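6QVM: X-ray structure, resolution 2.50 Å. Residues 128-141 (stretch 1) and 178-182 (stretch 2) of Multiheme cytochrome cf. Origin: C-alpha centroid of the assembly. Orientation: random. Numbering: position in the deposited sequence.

Stretch 1, residues 128-141: TKQRLAYFLMVALK
Stretch 2 178-182: GYLSA

The one hydrogen bond across this contact runs from an extended, all-t lysine to a backbone carbonyl: Lys-129 NZ donates to Ser-181 O at 3.1 Å. The CA-to-CB bond of Lys-129 points sideways to the other stretch, yet chi1 to chi4 are all t (-170°, 151°, 170°, 178°), and this extension carries the ammonium group to its acceptor. Ser-181 directs its CB away (chi1 p, 61°); the acceptor is its main-chain O, and Ser-181 OG lies 4.3 Å from Lys-129 NZ.

Most of the remaining side-chain contact is apolar and runs along a helix spanning 129-139 and the residue just after it, Leu-140. Thr-128 (phi/psi -107/164) is the N-cap, and i to i+4 bonds build the helix, among them Leu-132 N to Thr-128 O at 2.9 Å and Leu-136 N to Leu-132 O at 2.9 Å. Lys-141, at phi/psi 47/54, leaves the helix in a Schellman motif.

Stretch 2 has no regular helix or strand. Gly-178 (82/7) also occupies a Schellman position, where a CB would jam against the preceding carbonyl O; Tyr-179 (-72/-37) is followed by extended Leu-180 (-125/166), Ser-181 (-118/161) and Ala-182 (-109/172). Register is set by Ala-133 CA and Leu-180 CA, 7.7 Å apart. Contact order is reversed: from Tyr-179 through Leu-180 to Ser-181, stretch 2 progresses toward the helix N-terminus.

Leu-180 (chi1 m, -64°; chi2 t, 157°) points toward the helix and has the largest covered area, 99 of the 362 Å² buried in total. Leu-180 CD2 lies 3.7 Å from Leu-132 CD2, while Leu-180 CD1 lies 3.7 Å from Ala-133 CB, so the two methyls meet different helix residues.

Tyr-179 (chi1 m, -58°; chi2 -40°) packs near the helix C-terminal end. Leu-136 CD2 approaches Tyr-179 CD2 at 3.5 Å, and, just beyond the helix, Leu-140 CD1 reaches Tyr-179 CE2 at 3.7 Å, both obliquely to the ring. Leu-132 and Leu-136 share t/p rotamers; Leu-140 is m/t.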

ATOM      1  N   THR A 128       7.207  36.485  30.569  1.00 51.42           N
ATOM      2  CA  THR A 128       6.904  37.198  31.799  1.00 52.52           C
ATOM      3  C   THR A 128       5.517  36.812  32.295  1.00 55.77           C
ATOM      4  O   THR A 128       4.702  36.247  31.562  1.00 53.74           O
ATOM      5  CB  THR A 128       6.988  38.718  31.603  1.00 61.81           C
ATOM      6  OG1 THR A 128       5.974  39.155  30.689  1.00 58.37           O
ATOM      7  CG2 THR A 128       8.364  39.116  31.069  1.00 52.30           C
ATOM      8  N   LYS A 129       5.262  37.142  33.562  1.00 49.11           N
ATOM      9  CA  LYS A 129       4.014  36.762  34.210  1.00 51.09           C
ATOM     10  C   LYS A 129       2.804  37.349  33.497  1.00 56.20           C
ATOM     11  O   LYS A 129       1.737  36.726  33.470  1.00 64.75           O
ATOM     12  CB  LYS A 129       4.054  37.203  35.673  1.00 54.32           C
ATOM     13  CG  LYS A 129       2.932  36.674  36.548  1.00 48.66           C
ATOM     14  CD  LYS A 129       3.420  36.562  37.978  1.00 60.01           C
ATOM     15  CE  LYS A 129       2.297  36.283  38.953  1.00 51.49           C
ATOM     16  NZ  LYS A 129       2.844  36.129  40.328  1.00 67.33           N
ATOM     17  N   GLN A 130       2.948  38.532  32.897  1.00 56.98           N
ATOM     18  CA  GLN A 130       1.793  39.158  32.267  1.00 58.67           C
ATOM     19  C   GLN A 130       1.532  38.580  30.882  1.00 57.41           C
ATOM     20  O   GLN A 130       0.373  38.430  30.487  1.00 57.45           O
ATOM     21  CB  GLN A 130       1.973  40.675  32.196  1.00 55.57           C
ATOM     22  CG  GLN A 130       3.090  41.149  31.273  1.00 57.93           C
ATOM     23  CD  GLN A 130       3.211  42.654  31.233  1.00 64.73           C
ATOM     24  OE1 GLN A 130       2.257  43.358  30.903  1.00 55.56           O
ATOM     25  NE2 GLN A 130       4.385  43.162  31.587  1.00 52.23           N
ATOM     26  N   ARG A 131       2.582  38.231  30.137  1.00 56.31           N
ATOM     27  CA  ARG A 131       2.334  37.664  28.820  1.00 63.26           C
ATOM     28  C   ARG A 131       2.041  36.172  28.886  1.00 59.28           C
ATOM     29  O   ARG A 131       1.438  35.625  27.957  1.00 59.82           O
ATOM     30  CB  ARG A 131       3.499  37.970  27.879  1.00 67.93           C
ATOM     31  CG  ARG A 131       3.159  39.139  26.959  1.00 71.19           C
ATOM     32  CD  ARG A 131       4.263  39.580  26.033  1.00 73.78           C
ATOM     33  NE  ARG A 131       4.331  38.818  24.783  1.00 74.25           N
ATOM     34  CZ  ARG A 131       3.375  38.787  23.853  1.00 68.34           C
ATOM     35  NH1 ARG A 131       3.545  38.083  22.743  1.00 71.95           N
ATOM     36  NH2 ARG A 131       2.244  39.455  24.023  1.00 55.31           N
ATOM     37  N   LEU A 132       2.439  35.501  29.969  1.00 53.91           N
ATOM     38  CA  LEU A 132       1.920  34.160  30.214  1.00 52.61           C
ATOM     39  C   LEU A 132       0.413  34.197  30.420  1.00 51.26           C
ATOM     40  O   LEU A 132      -0.310  33.329  29.922  1.00 55.73           O
ATOM     41  CB  LEU A 132       2.606  33.528  31.423  1.00 53.20           C
ATOM     42  CG  LEU A 132       2.013  32.188  31.880  1.00 48.28           C
ATOM     43  CD1 LEU A 132       2.211  31.116  30.814  1.00 38.20           C
ATOM     44  CD2 LEU A 132       2.601  31.745  33.214  1.00 55.58           C
ATOM     45  N   ALA A 133      -0.078  35.197  31.160  1.00 50.02           N
ATOM     46  CA  ALA A 133      -1.517  35.342  31.349  1.00 59.32           C
ATOM     47  C   ALA A 133      -2.221  35.651  30.034  1.00 62.58           C
ATOM     48  O   ALA A 133      -3.372  35.244  29.835  1.00 65.50           O
ATOM     49  CB  ALA A 133      -1.805  36.432  32.380  1.00 59.31           C
ATOM     50  N   TYR A 134      -1.549  36.363  29.128  1.00 66.54           N
ATOM     51  CA  TYR A 134      -2.120  36.647  27.815  1.00 67.41           C
ATOM     52  C   TYR A 134      -2.170  35.388  26.959  1.00 60.69           C
ATOM     53  O   TYR A 134      -3.235  35.006  26.455  1.00 64.89           O
ATOM     54  CB  TYR A 134      -1.304  37.744  27.131  1.00 73.34           C
ATOM     55  CG  TYR A 134      -1.727  38.068  25.715  1.00 81.27           C
ATOM     56  CD1 TYR A 134      -2.984  38.604  25.447  1.00 79.03           C
ATOM     57  CD2 TYR A 134      -0.856  37.871  24.648  1.00 81.78           C
ATOM     58  CE1 TYR A 134      -3.365  38.916  24.151  1.00 73.63           C
ATOM     59  CE2 TYR A 134      -1.224  38.179  23.353  1.00 80.51           C
ATOM     60  CZ  TYR A 134      -2.479  38.701  23.109  1.00 70.38           C
ATOM     61  OH  TYR A 134      -2.846  39.007  21.818  1.00 75.03           O
ATOM     62  N   PHE A 135      -1.019  34.724  26.789  1.00 48.81           N
ATOM     63  CA  PHE A 135      -0.975  33.471  26.039  1.00 50.44           C
ATOM     64  C   PHE A 135      -1.980  32.469  26.590  1.00 49.86           C
ATOM     65  O   PHE A 135      -2.591  31.706  25.833  1.00 60.06           O
ATOM     66  CB  PHE A 135       0.430  32.867  26.077  1.00 39.18           C
ATOM     67  CG  PHE A 135       1.463  33.676  25.368  1.00 43.78           C
ATOM     68  CD1 PHE A 135       1.117  34.504  24.315  1.00 46.60           C
ATOM     69  CD2 PHE A 135       2.789  33.598  25.747  1.00 50.05           C
ATOM     70  CE1 PHE A 135       2.084  35.250  23.656  1.00 56.32           C
ATOM     71  CE2 PHE A 135       3.764  34.340  25.086  1.00 58.45           C
ATOM     72  CZ  PHE A 135       3.408  35.167  24.042  1.00 62.34           C
ATOM     73  N   LEU A 136      -2.163  32.456  27.913  1.00 48.54           N
ATOM     74  CA  LEU A 136      -3.129  31.545  28.515  1.00 52.35           C
ATOM     75  C   LEU A 136      -4.557  31.900  28.122  1.00 57.21           C
ATOM     76  O   LEU A 136      -5.407  31.011  27.994  1.00 66.66           O
ATOM     77  CB  LEU A 136      -2.983  31.558  30.034  1.00 48.01           C
ATOM     78  CG  LEU A 136      -3.750  30.463  30.771  1.00 59.39           C
ATOM     79  CD1 LEU A 136      -3.303  29.088  30.303  1.00 57.92           C
ATOM     80  CD2 LEU A 136      -3.554  30.610  32.260  1.00 57.80           C
ATOM     81  N   MET A 137      -4.836  33.187  27.921  1.00 68.06           N
ATOM     82  CA  MET A 137      -6.170  33.591  27.494  1.00 73.73           C
ATOM     83  C   MET A 137      -6.439  33.152  26.061  1.00 73.29           C
ATOM     84  O   MET A 137      -7.524  32.647  25.750  1.00 62.83           O
ATOM     85  CB  MET A 137      -6.323  35.103  27.637  1.00 78.38           C
ATOM     86  CG  MET A 137      -7.607  35.644  27.059  1.00 85.56           C
ATOM     87  SD  MET A 137      -7.497  37.414  26.749  1.00 81.45           S
ATOM     88  CE  MET A 137      -6.230  37.448  25.487  1.00 57.24           C
ATOM     89  N   VAL A 138      -5.461  33.345  25.173  1.00 61.80           N
ATOM     90  CA  VAL A 138      -5.580  32.867  23.795  1.00 65.82           C
ATOM     91  C   VAL A 138      -5.800  31.361  23.781  1.00 71.57           C
ATOM     92  O   VAL A 138      -6.776  30.858  23.213  1.00 70.75           O
ATOM     93  CB  VAL A 138      -4.332  33.247  22.980  1.00 57.72           C
ATOM     94  CG1 VAL A 138      -4.451  32.723  21.561  1.00 62.17           C
ATOM     95  CG2 VAL A 138      -4.113  34.747  22.994  1.00 59.73           C
ATOM     96  N   ALA A 139      -4.899  30.625  24.434  1.00 65.30           N
ATOM     97  CA  ALA A 139      -4.932  29.170  24.362  1.00 62.05           C
ATOM     98  C   ALA A 139      -6.221  28.610  24.953  1.00 61.63           C
ATOM     99  O   ALA A 139      -6.776  27.638  24.430  1.00 71.83           O
ATOM    100  CB  ALA A 139      -3.708  28.577  25.054  1.00 47.33           C
ATOM    101  N   LEU A 140      -6.706  29.194  26.049  1.00 59.33           N
ATOM    102  CA  LEU A 140      -7.985  28.761  26.601  1.00 52.21           C
ATOM    103  C   LEU A 140      -9.170  29.380  25.872  1.00 58.08           C
ATOM    104  O   LEU A 140     -10.312  29.132  26.271  1.00 49.12           O
ATOM    105  CB  LEU A 140      -8.072  29.078  28.095  1.00 53.32           C
ATOM    106  CG  LEU A 140      -7.157  28.262  29.011  1.00 63.28           C
ATOM    107  CD1 LEU A 140      -7.683  28.269  30.438  1.00 54.34           C
ATOM    108  CD2 LEU A 140      -7.020  26.843  28.487  1.00 60.84           C
ATOM    109  N   LYS A 141      -8.915  30.179  24.837  1.00 58.75           N
ATOM    110  CA  LYS A 141      -9.950  30.825  24.031  1.00 80.19           C
ATOM    111  C   LYS A 141     -11.000  31.484  24.928  1.00 86.37           C
ATOM    112  O   LYS A 141     -12.204  31.237  24.829  1.00 92.70           O
ATOM    113  CB  LYS A 141     -10.586  29.827  23.064  1.00 86.63           C
ATOM    114  CG  LYS A 141      -9.611  29.211  22.074  1.00 94.39           C
ATOM    115  CD  LYS A 141     -10.315  28.275  21.111  1.00 96.29           C
ATOM    116  CE  LYS A 141     -11.129  27.228  21.846  1.00 91.06           C
ATOM    117  NZ  LYS A 141     -11.441  26.061  20.976  1.00 83.28           N
ATOM    118  N   GLY A 178      -7.196  31.188  39.439  1.00 57.01           N
ATOM    119  CA  GLY A 178      -6.202  30.397  40.133  1.00 39.98           C
ATOM    120  C   GLY A 178      -5.073  29.876  39.274  1.00 51.51           C
ATOM    121  O   GLY A 178      -4.254  29.091  39.765  1.00 53.96           O
ATOM    122  N   TYR A 179      -4.989  30.289  38.007  1.00 53.25           N
ATOM    123  CA  TYR A 179      -3.883  29.850  37.159  1.00 57.46           C
ATOM    124  C   TYR A 179      -2.573  30.513  37.567  1.00 54.89           C
ATOM    125  O   TYR A 179      -1.509  29.889  37.505  1.00 61.36           O
ATOM    126  CB  TYR A 179      -4.201  30.142  35.696  1.00 58.48           C
ATOM    127  CG  TYR A 179      -5.470  29.490  35.197  1.00 68.71           C
ATOM    128  CD1 TYR A 179      -5.809  28.197  35.578  1.00 63.56           C
ATOM    129  CD2 TYR A 179      -6.333  30.170  34.347  1.00 60.00           C
ATOM    130  CE1 TYR A 179      -6.971  27.600  35.126  1.00 59.92           C
ATOM    131  CE2 TYR A 179      -7.498  29.583  33.887  1.00 54.25           C
ATOM    132  CZ  TYR A 179      -7.810  28.298  34.279  1.00 65.54           C
ATOM    133  OH  TYR A 179      -8.966  27.711  33.824  1.00 65.83           O
ATOM    134  N   LEU A 180      -2.631  31.781  37.967  1.00 63.97           N
ATOM    135  CA  LEU A 180      -1.502  32.499  38.539  1.00 62.43           C
ATOM    136  C   LEU A 180      -1.915  33.058  39.894  1.00 64.73           C
ATOM    137  O   LEU A 180      -3.101  33.118  40.228  1.00 61.99           O
ATOM    138  CB  LEU A 180      -1.028  33.624  37.610  1.00 54.09           C
ATOM    139  CG  LEU A 180      -0.467  33.221  36.243  1.00 57.06           C
ATOM    140  CD1 LEU A 180      -0.581  34.373  35.250  1.00 62.61           C
ATOM    141  CD2 LEU A 180       0.981  32.770  36.369  1.00 51.32           C
ATOM    142  N   SER A 181      -0.932  33.490  40.675  1.00 60.34           N
ATOM    143  CA  SER A 181      -1.189  33.945  42.028  1.00 68.75           C
ATOM    144  C   SER A 181      -0.803  35.408  42.183  1.00 74.47           C
ATOM    145  O   SER A 181      -0.045  35.966  41.384  1.00 72.55           O
ATOM    146  CB  SER A 181      -0.424  33.099  43.053  1.00 53.79           C
ATOM    147  OG  SER A 181       0.976  33.192  42.844  1.00 56.15           O
ATOM    148  N   ALA A 182      -1.353  36.021  43.223  1.00 64.01           N
ATOM    149  CA  ALA A 182      -0.911  37.321  43.701  1.00 65.28           C
ATOM    150  C   ALA A 182      -0.188  37.141  45.030  1.00 72.16           C
ATOM    151  O   ALA A 182      -0.183  36.055  45.613  1.00 69.54           O
ATOM    152  CB  ALA A 182      -2.095  38.280  43.854  1.00 57.44           C
TER